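Local coordinates for beta-porphyranase A (Bacteroides plebeius, PDB 4AW7), which hydrolyses the sulfated red-seaweed polysaccharide porphyran at linkages between beta-D-galactopyranose and alpha-L-galactopyranose-6-sulfate, at residues I511-V515 and R544-F548. Sequence-based numbering, arbitrary orientation.
Sequences IGRPV and RNIFF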
loop_
_atom_site.group_PDB
_atom_site.type_symbol
_atom_site.label_atom_id
_atom_site.label_comp_id
_atom_site.label_asym_id
_atom_site.label_seq_id
_atom_site.Cartn_x
_atom_site.Cartn_y
_atom_site.Cartn_z
ATOM N N ILE A 511 -10.640 15.041 -0.774
ATOM C CA ILE A 511 -10.664 16.420 -0.282
ATOM C C ILE A 511 -9.768 16.537 0.936
ATOM O O ILE A 511 -9.649 15.623 1.747
ATOM C CB ILE A 511 -12.094 16.922 0.030
ATOM C CG1 ILE A 511 -12.760 16.066 1.087
ATOM C CG2 ILE A 511 -12.930 16.977 -1.260
ATOM C CD1 ILE A 511 -14.158 16.599 1.560
ATOM N N GLY A 512 -9.135 17.708 1.053
ATOM C CA GLY A 512 -8.427 18.133 2.267
ATOM C C GLY A 512 -9.081 19.434 2.700
ATOM O O GLY A 512 -9.001 20.437 1.992
ATOM N N ARG A 513 -9.728 19.405 3.862
ATOM C CA ARG A 513 -10.437 20.599 4.355
ATOM C C ARG A 513 -10.373 20.584 5.874
ATOM O O ARG A 513 -10.258 19.539 6.500
ATOM C CB ARG A 513 -11.927 20.590 3.945
ATOM C CG ARG A 513 -12.235 20.294 2.478
ATOM C CD ARG A 513 -13.635 20.621 2.143
ATOM N NE ARG A 513 -13.786 22.079 1.993
ATOM C CZ ARG A 513 -14.947 22.747 1.968
ATOM N NH1 ARG A 513 -16.077 22.133 2.217
ATOM N NH2 ARG A 513 -14.932 24.062 1.788
ATOM N N PRO A 514 -10.510 21.769 6.504
ATOM C CA PRO A 514 -10.743 21.769 7.947
ATOM C C PRO A 514 -11.819 20.764 8.346
ATOM O O PRO A 514 -12.802 20.632 7.597
ATOM C CB PRO A 514 -11.203 23.206 8.225
ATOM C CG PRO A 514 -10.493 24.002 7.175
ATOM C CD PRO A 514 -10.624 23.111 5.914
ATOM N N VAL A 515 -11.701 20.093 9.499
ATOM C CA VAL A 515 -12.658 19.053 9.861
ATOM C C VAL A 515 -14.111 19.562 9.904
ATOM O O VAL A 515 -15.026 18.792 9.629
ATOM C CB VAL A 515 -12.309 18.293 11.162
ATOM C CG1 VAL A 515 -11.060 17.498 10.965
ATOM C CG2 VAL A 515 -12.177 19.236 12.376
ATOM N N ARG A 544 -8.333 14.921 14.007
ATOM C CA ARG A 544 -7.393 15.589 13.129
ATOM C C ARG A 544 -7.937 17.015 12.972
ATOM O O ARG A 544 -9.129 17.251 13.007
ATOM C CB ARG A 544 -7.271 14.799 11.789
ATOM C CG ARG A 544 -6.454 13.465 11.894
ATOM C CD ARG A 544 -6.546 12.523 10.667
ATOM N NE ARG A 544 -6.370 13.304 9.457
ATOM C CZ ARG A 544 -5.226 13.519 8.806
ATOM N NH1 ARG A 544 -4.088 12.966 9.180
ATOM N NH2 ARG A 544 -5.241 14.324 7.779
ATOM N N ASN A 545 -7.082 17.956 12.769
ATOM C CA ASN A 545 -7.479 19.289 12.445
ATOM C C ASN A 545 -7.893 19.422 10.979
ATOM O O ASN A 545 -8.817 20.199 10.637
ATOM C CB ASN A 545 -6.267 20.193 12.752
ATOM C CG ASN A 545 -6.465 21.632 12.315
ATOM O OD1 ASN A 545 -7.414 22.278 12.720
ATOM N ND2 ASN A 545 -5.540 22.139 11.498
ATOM N N ILE A 546 -7.235 18.648 10.093
ATOM C CA ILE A 546 -7.555 18.644 8.677
ATOM C C ILE A 546 -8.057 17.276 8.320
ATOM O O ILE A 546 -7.378 16.273 8.561
ATOM C CB ILE A 546 -6.337 18.988 7.777
ATOM C CG1 ILE A 546 -5.643 20.279 8.255
ATOM C CG2 ILE A 546 -6.788 19.026 6.316
ATOM C CD1 ILE A 546 -4.192 20.401 7.776
ATOM N N PHE A 547 -9.239 17.229 7.723
ATOM C CA PHE A 547 -9.728 16.009 7.106
ATOM C C PHE A 547 -9.047 15.868 5.764
ATOM O O PHE A 547 -9.076 16.765 4.947
ATOM C CB PHE A 547 -11.227 16.062 6.848
ATOM C CG PHE A 547 -11.782 14.833 6.139
ATOM C CD1 PHE A 547 -12.102 13.727 6.850
ATOM C CD2 PHE A 547 -11.889 14.798 4.758
ATOM C CE1 PHE A 547 -12.588 12.582 6.216
ATOM C CE2 PHE A 547 -12.396 13.652 4.115
ATOM C CZ PHE A 547 -12.728 12.573 4.857
ATOM N N PHE A 548 -8.382 14.736 5.538
ATOM C CA PHE A 548 -7.853 14.403 4.218
ATOM C C PHE A 548 -8.258 12.985 3.907
ATOM O O PHE A 548 -7.801 12.052 4.561
ATOM C CB PHE A 548 -6.343 14.589 4.122
ATOM C CG PHE A 548 -5.810 14.346 2.736
ATOM C CD1 PHE A 548 -6.316 15.033 1.644
ATOM C CD2 PHE A 548 -4.784 13.441 2.512
ATOM C CE1 PHE A 548 -5.864 14.811 0.388
ATOM C CE2 PHE A 548 -4.271 13.233 1.219
ATOM C CZ PHE A 548 -4.810 13.928 0.162
#
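Arg513 and Phe547 form an antiparallel hydrogen-bonded pair: Arg513 N donates to Phe547 O (2.9 Å) in the carbonyl plane, and Phe547 N returns a bond to Arg513 O (2.8 Å), nearly in line with that carbonyl. A third bond, Val515 N to Asn545 O (3.1 Å), comes from above the carbonyl plane, just past the strand end. Phe547 CB lies 3.6 Å from Arg513 O; CG, anti to the backbone N (chi1 177°), swings the ring out to cross the Ile511 side chain at a slant, CD2 3.8 Å from Ile511 O and CE2 3.9 Å from Ile511 CG1. Beyond the pair, Trp536 packs edge-to-face with this ring and Lys519 adds a cation-pi contact. On the other sheet face, the Phe548 ring turns its edge to Gly512 CA, with CD1 3.8 Å away. Val515 CG1, whose exact placing is doubtful, loosely touches Phe547 CB (4.4 Å); an alanine here would probably leave Phe547 CB and the Arg544-Asn545 backbone less covered. Ile546 O accepts a bond from Arg544 NH2, which also forms a salt bridge with Glu201. The pair joins strand 503-514 to strand 546-555, an edge strand of a five-stranded mixed sheet within this chain; on the face that carries Phe548, that ring packs on Ala249 and Val250 of helix 245-262, between strands 225-233 and 268-276 in the chain, where the C-terminal sheet meets the catalytic barrel.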